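Local structure of putative ABC transporter subunit, substrate-binding component (Rhodopseudomonas palustris, 4EVQ) at residues G15-Y29 with R54-A66. The protein binds 4-hydroxybenzoate and probably hands it and related lignin-derived aromatic acids to an ABC transporter for uptake. Residues are numbered along the deposited sequence; the frame is centred on the assembly and turned at random. Where two conformers were deposited one is given.
With PHB (p-hydroxybenzoic acid), chain H; ACT (acetate ion), chain G.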
ATOM      1  N   GLY A  15     -27.814  16.246   2.542  1.00 33.84           N
ATOM      2  CA  GLY A  15     -27.709  14.839   2.892  1.00 32.51           C
ATOM      3  C   GLY A  15     -26.257  14.445   3.165  1.00 31.00           C
ATOM      4  O   GLY A  15     -25.346  15.278   3.088  1.00 30.95           O
ATOM      5  N   ALA A  16     -26.032  13.183   3.507  1.00 29.37           N
ATOM      6  CA  ALA A  16     -24.670  12.691   3.710  1.00 27.71           C
ATOM      7  C   ALA A  16     -23.890  12.663   2.386  1.00 25.85           C
ATOM      8  O   ALA A  16     -24.463  12.455   1.315  1.00 25.55           O
ATOM      9  CB  ALA A  16     -24.705  11.320   4.348  1.00 30.04           C
ATOM     10  N   LEU A  17     -22.589  12.931   2.462  1.00 23.47           N
ATOM     11  CA  LEU A  17     -21.679  12.730   1.339  1.00 22.90           C
ATOM     12  C   LEU A  17     -21.519  11.224   1.195  1.00 20.54           C
ATOM     13  O   LEU A  17     -21.212  10.541   2.180  1.00 21.34           O
ATOM     14  CB  LEU A  17     -20.328  13.371   1.680  1.00 26.48           C
ATOM     15  CG  LEU A  17     -19.360  13.779   0.582  1.00 30.85           C
ATOM     16  CD1 LEU A  17     -18.570  15.011   1.044  1.00 31.64           C
ATOM     17  CD2 LEU A  17     -18.440  12.673   0.256  1.00 33.11           C
ATOM     18  N   LYS A  18     -21.742  10.694  -0.004  1.00 19.28           N
ATOM     19  CA  LYS A  18     -21.651   9.254  -0.230  1.00 18.55           C
ATOM     20  C   LYS A  18     -20.268   8.917  -0.731  1.00 15.53           C
ATOM     21  O   LYS A  18     -19.862   9.292  -1.824  1.00 15.42           O
ATOM     22  CB  LYS A  18     -22.703   8.758  -1.226  1.00 21.56           C
ATOM     23  CG  LYS A  18     -24.116   9.033  -0.798  1.00 26.53           C
ATOM     24  CD  LYS A  18     -25.088   8.463  -1.813  1.00 30.60           C
ATOM     25  CE  LYS A  18     -25.151   6.948  -1.709  1.00 33.70           C
ATOM     26  NZ  LYS A  18     -26.386   6.471  -2.439  1.00 35.78           N
ATOM     27  N   VAL A  19     -19.550   8.198   0.099  1.00 14.50           N
ATOM     28  CA  VAL A  19     -18.180   7.789  -0.200  1.00 14.33           C
ATOM     29  C   VAL A  19     -18.226   6.302  -0.534  1.00 13.83           C
ATOM     30  O   VAL A  19     -18.534   5.454   0.325  1.00 14.48           O
ATOM     31  CB  VAL A  19     -17.254   8.097   0.958  1.00 16.77           C
ATOM     32  CG1 VAL A  19     -15.835   7.617   0.609  1.00 18.53           C
ATOM     33  CG2 VAL A  19     -17.214   9.590   1.260  1.00 18.88           C
ATOM     34  N   GLY A  20     -17.976   5.981  -1.794  1.00 14.76           N
ATOM     35  CA  GLY A  20     -17.934   4.606  -2.215  1.00 13.73           C
ATOM     36  C   GLY A  20     -16.605   3.983  -1.892  1.00 12.90           C
ATOM     37  O   GLY A  20     -15.587   4.566  -2.244  1.00 14.81           O
ATOM     38  N   LEU A  21     -16.616   2.852  -1.216  1.00 10.99           N
ATOM     39  CA  LEU A  21     -15.402   2.148  -0.812  1.00 12.54           C
ATOM     40  C   LEU A  21     -15.374   0.862  -1.518  1.00 13.17           C
ATOM     41  O   LEU A  21     -16.188  -0.027  -1.220  1.00 16.04           O
ATOM     42  CB  LEU A  21     -15.321   1.870   0.671  1.00 15.11           C
ATOM     43  CG  LEU A  21     -15.338   2.978   1.664  1.00 15.57           C
ATOM     44  CD1 LEU A  21     -14.964   2.433   3.062  1.00 15.94           C
ATOM     45  CD2 LEU A  21     -14.324   4.019   1.260  1.00 16.51           C
ATOM     46  N   LEU A  22     -14.479   0.705  -2.464  1.00 10.78           N
ATOM     47  CA  LEU A  22     -14.284  -0.554  -3.161  1.00 11.42           C
ATOM     48  C   LEU A  22     -13.036  -1.193  -2.598  1.00 10.06           C
ATOM     49  O   LEU A  22     -11.921  -0.709  -2.842  1.00 10.08           O
ATOM     50  CB  LEU A  22     -14.120  -0.305  -4.666  1.00 11.62           C
ATOM     51  CG  LEU A  22     -13.972  -1.538  -5.557  1.00 12.32           C
ATOM     52  CD1 LEU A  22     -15.265  -2.356  -5.574  1.00 14.12           C
ATOM     53  CD2 LEU A  22     -13.527  -1.207  -6.999  1.00 15.65           C
ATOM     54  N   LEU A  23     -13.214  -2.233  -1.814  1.00  9.43           N
ATOM     55  CA  LEU A  23     -12.114  -2.832  -1.066  1.00  8.43           C
ATOM     56  C   LEU A  23     -12.366  -4.294  -0.919  1.00  9.91           C
ATOM     57  O   LEU A  23     -13.519  -4.731  -1.049  1.00 10.14           O
ATOM     58  CB  LEU A  23     -11.963  -2.188   0.326  1.00  8.77           C
ATOM     59  CG  LEU A  23     -11.442  -0.742   0.353  1.00  9.76           C
ATOM     60  CD1 LEU A  23     -11.623  -0.182   1.747  1.00 11.00           C
ATOM     61  CD2 LEU A  23      -9.980  -0.745  -0.058  1.00 10.19           C
ATOM     62  N   PRO A  24     -11.313  -5.067  -0.604  1.00  8.77           N
ATOM     63  CA  PRO A  24     -11.519  -6.489  -0.313  1.00  9.98           C
ATOM     64  C   PRO A  24     -12.062  -6.688   1.086  1.00 11.27           C
ATOM     65  O   PRO A  24     -11.327  -6.543   2.054  1.00 12.10           O
ATOM     66  CB  PRO A  24     -10.139  -7.091  -0.490  1.00 11.07           C
ATOM     67  CG  PRO A  24      -9.194  -5.959  -0.177  1.00  9.77           C
ATOM     68  CD  PRO A  24      -9.883  -4.708  -0.642  1.00  9.72           C
ATOM     69  N   TYR A  25     -13.343  -7.043   1.195  1.00 10.33           N
ATOM     70  CA  TYR A  25     -13.945  -7.365   2.495  1.00 12.03           C
ATOM     71  C   TYR A  25     -14.049  -8.881   2.672  1.00 13.71           C
ATOM     72  O   TYR A  25     -14.645  -9.349   3.627  1.00 18.73           O
ATOM     73  CB  TYR A  25     -15.317  -6.704   2.622  1.00 11.92           C
ATOM     74  CG  TYR A  25     -15.203  -5.186   2.741  1.00 10.70           C
ATOM     75  CD1 TYR A  25     -14.665  -4.613   3.897  1.00 12.00           C
ATOM     76  CD2 TYR A  25     -15.609  -4.313   1.722  1.00  9.65           C
ATOM     77  CE1 TYR A  25     -14.516  -3.241   4.027  1.00 10.65           C
ATOM     78  CE2 TYR A  25     -15.463  -2.926   1.887  1.00 10.63           C
ATOM     79  CZ  TYR A  25     -14.914  -2.428   3.050  1.00 10.78           C
ATOM     80  OH  TYR A  25     -14.775  -1.069   3.204  1.00 12.06           O
ATOM     81  N   SER A  26     -13.592  -9.626   1.676  1.00 11.97           N
ATOM     82  CA  SER A  26     -13.506 -11.070   1.745  1.00 10.86           C
ATOM     83  C   SER A  26     -12.222 -11.480   1.058  1.00 11.44           C
ATOM     84  O   SER A  26     -11.595 -10.702   0.350  1.00 12.07           O
ATOM     85  CB  SER A  26     -14.712 -11.737   1.051  1.00 11.90           C
ATOM     86  OG  SER A  26     -14.713 -11.438  -0.320  1.00 12.66           O
ATOM     87  N   GLY A  27     -11.857 -12.740   1.249  1.00 12.59           N
ATOM     88  CA  GLY A  27     -10.722 -13.334   0.594  1.00 12.60           C
ATOM     89  C   GLY A  27      -9.390 -12.962   1.208  1.00 11.01           C
ATOM     90  O   GLY A  27      -9.264 -12.472   2.355  1.00 11.49           O
ATOM     91  N   THR A  28      -8.368 -13.176   0.395  1.00 10.99           N
ATOM     92  CA  THR A  28      -7.028 -13.180   0.941  1.00 11.99           C
ATOM     93  C   THR A  28      -6.590 -11.801   1.496  1.00 11.46           C
ATOM     94  O   THR A  28      -5.811 -11.703   2.443  1.00 11.98           O
ATOM     95  CB  THR A  28      -6.049 -13.718  -0.067  1.00 15.41           C
ATOM     96  OG1 THR A  28      -4.844 -14.136   0.619  1.00 17.42           O
ATOM     97  CG2 THR A  28      -5.659 -12.689  -1.024  1.00 17.64           C
ATOM     98  N   TYR A  29      -7.145 -10.730   0.946  1.00  9.23           N
ATOM     99  CA  TYR A  29      -6.778  -9.415   1.387  1.00  9.79           C
ATOM    100  C   TYR A  29      -7.811  -8.754   2.305  1.00  9.44           C
ATOM    101  O   TYR A  29      -7.742  -7.571   2.584  1.00  8.97           O
ATOM    102  CB  TYR A  29      -6.482  -8.557   0.167  1.00  8.80           C
ATOM    103  CG  TYR A  29      -5.154  -8.844  -0.547  1.00  7.45           C
ATOM    104  CD1 TYR A  29      -4.053  -9.353   0.102  1.00  7.51           C
ATOM    105  CD2 TYR A  29      -5.003  -8.524  -1.887  1.00  8.12           C
ATOM    106  CE1 TYR A  29      -2.846  -9.513  -0.561  1.00  7.77           C
ATOM    107  CE2 TYR A  29      -3.821  -8.711  -2.566  1.00  7.23           C
ATOM    108  CZ  TYR A  29      -2.729  -9.200  -1.898  1.00  7.46           C
ATOM    109  OH  TYR A  29      -1.511  -9.357  -2.528  1.00  7.73           O
ATOM    110  N   ARG A  54     -19.424  17.925   6.271  1.00 28.60           N
ATOM    111  CA  ARG A  54     -20.409  17.024   5.708  1.00 28.01           C
ATOM    112  C   ARG A  54     -20.428  15.702   6.423  1.00 26.31           C
ATOM    113  O   ARG A  54     -19.378  15.102   6.649  1.00 26.53           O
ATOM    114  CB  ARG A  54     -20.141  16.763   4.233  1.00 27.63           C
ATOM    115  CG  ARG A  54     -20.146  17.997   3.345  1.00 28.19           C
ATOM    116  CD  ARG A  54     -21.581  18.540   3.132  1.00 28.82           C
ATOM    117  NE  ARG A  54     -22.490  17.488   2.663  1.00 30.00           N
ATOM    118  CZ  ARG A  54     -22.691  17.177   1.380  1.00 29.56           C
ATOM    119  NH1 ARG A  54     -22.041  17.826   0.422  1.00 28.39           N
ATOM    120  NH2 ARG A  54     -23.532  16.198   1.041  1.00 29.93           N
ATOM    121  N   SER A  55     -21.620  15.239   6.757  1.00 25.55           N
ATOM    122  CA  SER A  55     -21.770  13.887   7.265  1.00 25.90           C
ATOM    123  C   SER A  55     -21.374  12.912   6.179  1.00 24.15           C
ATOM    124  O   SER A  55     -21.518  13.181   4.986  1.00 24.51           O
ATOM    125  CB  SER A  55     -23.206  13.618   7.693  1.00 29.14           C
ATOM    126  OG  SER A  55     -23.668  14.642   8.562  1.00 33.36           O
ATOM    127  N   ILE A  56     -20.866  11.760   6.597  1.00 22.02           N
ATOM    128  CA  ILE A  56     -20.324  10.802   5.655  1.00 21.67           C
ATOM    129  C   ILE A  56     -21.091   9.502   5.723  1.00 20.92           C
ATOM    130  O   ILE A  56     -21.385   8.992   6.806  1.00 21.88           O
ATOM    131  CB  ILE A  56     -18.838  10.488   5.958  1.00 21.09           C
ATOM    132  CG1 ILE A  56     -17.981  11.765   5.991  1.00 21.41           C
ATOM    133  CG2 ILE A  56     -18.270   9.409   4.981  1.00 22.03           C
ATOM    134  CD1 ILE A  56     -17.902  12.524   4.704  1.00 21.35           C
ATOM    135  N   SER A  57     -21.454   8.990   4.563  1.00 20.26           N
ATOM    136  CA  SER A  57     -22.021   7.653   4.469  1.00 21.40           C
ATOM    137  C   SER A  57     -21.096   6.805   3.592  1.00 20.26           C
ATOM    138  O   SER A  57     -20.875   7.117   2.430  1.00 20.59           O
ATOM    139  CB  SER A  57     -23.419   7.738   3.848  1.00 24.52           C
ATOM    140  OG  SER A  57     -23.866   6.447   3.475  1.00 26.81           O
ATOM    141  N   PHE A  58     -20.590   5.703   4.140  1.00 19.93           N
ATOM    142  CA  PHE A  58     -19.707   4.813   3.388  1.00 19.34           C
ATOM    143  C   PHE A  58     -20.532   3.714   2.748  1.00 18.58           C
ATOM    144  O   PHE A  58     -21.282   3.005   3.421  1.00 22.86           O
ATOM    145  CB  PHE A  58     -18.630   4.187   4.282  1.00 20.27           C
ATOM    146  CG  PHE A  58     -17.563   5.159   4.732  1.00 22.87           C
ATOM    147  CD1 PHE A  58     -16.669   5.702   3.821  1.00 23.92           C
ATOM    148  CD2 PHE A  58     -17.435   5.503   6.063  1.00 24.89           C
ATOM    149  CE1 PHE A  58     -15.697   6.585   4.223  1.00 25.58           C
ATOM    150  CE2 PHE A  58     -16.444   6.407   6.470  1.00 25.01           C
ATOM    151  CZ  PHE A  58     -15.580   6.927   5.557  1.00 25.45           C
ATOM    152  N   VAL A  59     -20.394   3.577   1.448  1.00 15.27           N
ATOM    153  CA  VAL A  59     -21.034   2.526   0.705  1.00 14.93           C
ATOM    154  C   VAL A  59     -19.957   1.513   0.404  1.00 12.81           C
ATOM    155  O   VAL A  59     -19.101   1.740  -0.471  1.00 13.09           O
ATOM    156  CB  VAL A  59     -21.657   3.063  -0.590  1.00 16.82           C
ATOM    157  CG1 VAL A  59     -22.343   1.943  -1.312  1.00 16.28           C
ATOM    158  CG2 VAL A  59     -22.623   4.232  -0.256  1.00 20.07           C
ATOM    159  N   LYS A  60     -19.982   0.379   1.096  0.52 11.76           N
ATOM    160  CA  LYS A  60     -18.859  -0.556   1.058  0.52 10.37           C
ATOM    161  C   LYS A  60     -19.134  -1.713   0.100  0.52 11.68           C
ATOM    162  O   LYS A  60     -20.041  -2.524   0.334  0.52 11.39           O
ATOM    163  CB  LYS A  60     -18.627  -1.078   2.468  0.52 11.20           C
ATOM    164  CG  LYS A  60     -18.354   0.011   3.487  0.52 11.86           C
ATOM    165  CD  LYS A  60     -18.255  -0.529   4.897  0.52 13.40           C
ATOM    166  CE  LYS A  60     -17.832   0.558   5.861  0.52 15.92           C
ATOM    167  NZ  LYS A  60     -17.731   0.019   7.254  0.52 17.07           N
ATOM    168  N   VAL A  61     -18.343  -1.823  -0.954  1.00 11.74           N
ATOM    169  CA  VAL A  61     -18.521  -2.828  -1.992  1.00 12.09           C
ATOM    170  C   VAL A  61     -17.304  -3.727  -1.947  1.00 10.80           C
ATOM    171  O   VAL A  61     -16.161  -3.274  -2.037  1.00 12.30           O
ATOM    172  CB  VAL A  61     -18.683  -2.172  -3.375  1.00 13.12           C
ATOM    173  CG1 VAL A  61     -18.732  -3.200  -4.483  1.00 14.01           C
ATOM    174  CG2 VAL A  61     -19.940  -1.263  -3.386  1.00 14.30           C
ATOM    175  N   ASP A  62     -17.547  -5.018  -1.772  1.00 10.22           N
ATOM    176  CA  ASP A  62     -16.515  -6.013  -1.731  1.00 10.22           C
ATOM    177  C   ASP A  62     -16.022  -6.389  -3.100  1.00 10.44           C
ATOM    178  O   ASP A  62     -16.751  -6.987  -3.885  1.00 11.96           O
ATOM    179  CB  ASP A  62     -17.097  -7.260  -1.085  1.00  9.64           C
ATOM    180  CG  ASP A  62     -16.057  -8.367  -0.891  1.00  9.73           C
ATOM    181  OD1 ASP A  62     -14.822  -8.129  -1.042  1.00 10.49           O
ATOM    182  OD2 ASP A  62     -16.496  -9.485  -0.556  1.00 12.43           O
ATOM    183  N   ASP A  63     -14.753  -6.048  -3.398  1.00 10.29           N
ATOM    184  CA  ASP A  63     -14.198  -6.342  -4.715  1.00 10.44           C
ATOM    185  C   ASP A  63     -13.646  -7.758  -4.852  1.00 10.11           C
ATOM    186  O   ASP A  63     -13.305  -8.186  -5.942  1.00 10.71           O
ATOM    187  CB  ASP A  63     -13.126  -5.317  -5.117  1.00 10.57           C
ATOM    188  CG  ASP A  63     -11.758  -5.537  -4.419  1.00 14.16           C
ATOM    189  OD1 ASP A  63     -11.572  -6.396  -3.589  1.00 17.35           O
ATOM    190  OD2 ASP A  63     -10.813  -4.821  -4.752  1.00 20.70           O
ATOM    191  N   GLU A  64     -13.593  -8.491  -3.744  1.00 11.21           N
ATOM    192  CA  GLU A  64     -13.125  -9.891  -3.704  1.00 11.23           C
ATOM    193  C   GLU A  64     -11.702 -10.088  -4.257  1.00 11.96           C
ATOM    194  O   GLU A  64     -11.325 -11.190  -4.620  1.00 14.14           O
ATOM    195  CB  GLU A  64     -14.134 -10.822  -4.450  1.00 12.09           C
ATOM    196  CG  GLU A  64     -15.565 -10.688  -3.945  1.00 13.59           C
ATOM    197  CD  GLU A  64     -16.644 -11.445  -4.753  1.00 16.59           C
ATOM    198  OE1 GLU A  64     -16.342 -12.085  -5.775  1.00 19.15           O
ATOM    199  OE2 GLU A  64     -17.814 -11.446  -4.306  1.00 20.60           O
ATOM    200  N   SER A  65     -10.947  -8.998  -4.381  1.00 10.16           N
ATOM    201  CA  SER A  65      -9.686  -9.005  -5.100  1.00 10.24           C
ATOM    202  C   SER A  65      -9.774  -9.736  -6.430  1.00 11.57           C
ATOM    203  O   SER A  65      -8.818 -10.431  -6.833  1.00 12.23           O
ATOM    204  CB  SER A  65      -8.539  -9.504  -4.248  1.00 10.61           C
ATOM    205  OG  SER A  65      -8.431  -8.691  -3.091  1.00 10.52           O
ATOM    206  N   ALA A  66     -10.869  -9.496  -7.167  1.00 11.29           N
ATOM    207  CA  ALA A  66     -11.169 -10.236  -8.410  1.00 12.34           C
ATOM    208  C   ALA A  66     -11.262  -9.300  -9.600  1.00 11.57           C
ATOM    209  O   ALA A  66     -12.302  -8.655  -9.842  1.00 12.33           O
ATOM    210  CB  ALA A  66     -12.470 -10.970  -8.258  1.00 13.15           C
TER
HETATM  211  C1' PHB H 406      -1.309  -4.616  -4.760  1.00  6.09           C
HETATM  212  O1' PHB H 406      -1.914  -5.515  -5.389  1.00  6.61           O
HETATM  213  O2' PHB H 406      -1.017  -3.474  -5.291  1.00  7.16           O
HETATM  214  C1  PHB H 406      -0.894  -4.790  -3.353  1.00  5.93           C
HETATM  215  C2  PHB H 406      -1.572  -5.707  -2.549  1.00  6.44           C
HETATM  216  C3  PHB H 406      -1.176  -5.888  -1.234  1.00  6.91           C
HETATM  217  C4  PHB H 406      -0.122  -5.188  -0.745  1.00  6.92           C
HETATM  218  C5  PHB H 406       0.551  -4.258  -1.515  1.00  6.17           C
HETATM  219  C6  PHB H 406       0.155  -4.087  -2.808  1.00  6.48           C
HETATM  220  O4  PHB H 406       0.280  -5.354   0.529  1.00 13.73           O
HETATM  221  C   ACT G 405      -8.918 -13.903  -3.573  1.00 21.01           C
HETATM  222  O   ACT G 405      -9.015 -15.149  -3.405  1.00 23.20           O
HETATM  223  OXT ACT G 405      -9.038 -13.125  -2.573  1.00 18.93           O
HETATM  224  CH3 ACT G 405      -8.698 -13.346  -4.930  1.00 20.62           C
HETATM  225  O   HOH W   1     -23.691  16.687   5.304  1.00 43.11           O
HETATM  226  O   HOH W   2      -9.284 -10.533  -1.192  1.00 11.40           O
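Asp62 holds its CG anti to the backbone N (chi1 -176°), which swings the carboxylate across to Tyr25 and Ser26, while Ser26 turns its OG back to meet it (chi1 64°). This clasp closes the C-terminal end of two parallel strands, 17-23 and 54-62, joined through helix 30-46 as a beta-alpha-beta crossover. They belong to the N-terminal Rossmann-like lobe of a periplasmic binding protein. Backbone bonds run in register from Leu17 N to Ser55 O at one end to Asp63 N and Leu23 O at the other.

On the face beneath helix 30-46, Phe58 packs against Val19 and Leu21. Its CD1 lies 3.7 Å from Leu21 CG. The Val19 and Phe58 side chains lie side by side, with Val19 CG1 3.8 Å from Phe58 CE1. Leu40 of the helix touches both Leu21 and Phe58. On the face toward helix 67-80, Leu22 CD1 meets Val61 CG1 at 3.7 Å and also rests on Asp63 CB.

At the N-terminal end, the Arg54 side chain reaches Gly15 O. Its NH2 donates to this oxygen, which lies in the guanidinium plane, and one face of the group is over Leu17 CB. Arg54 NH1 hydrogen-bonds Gly309 O. A water links Arg54 NE, Ser55 N and Gly15 O.

Past the strands, the loops lead to the ligand cleft. The Tyr29 ring has p-hydroxybenzoic acid over one face and Ser65 OG at its edge, 3.6 Å from CD2. Tyr29 OH is hydrogen-bonded to Tyr161 OH, which also bonds the ligand. A second water ties Ser65 OG to Ser26 O and Tyr29 N.

The Asp62 carboxylate fixes both loops. Tyr25 N and Glu64 N reach OD1 from opposite faces, the latter closing an Asx turn. Ser26 OG donates to the syn lone pair of Asp62 OD2 at 2.7 Å.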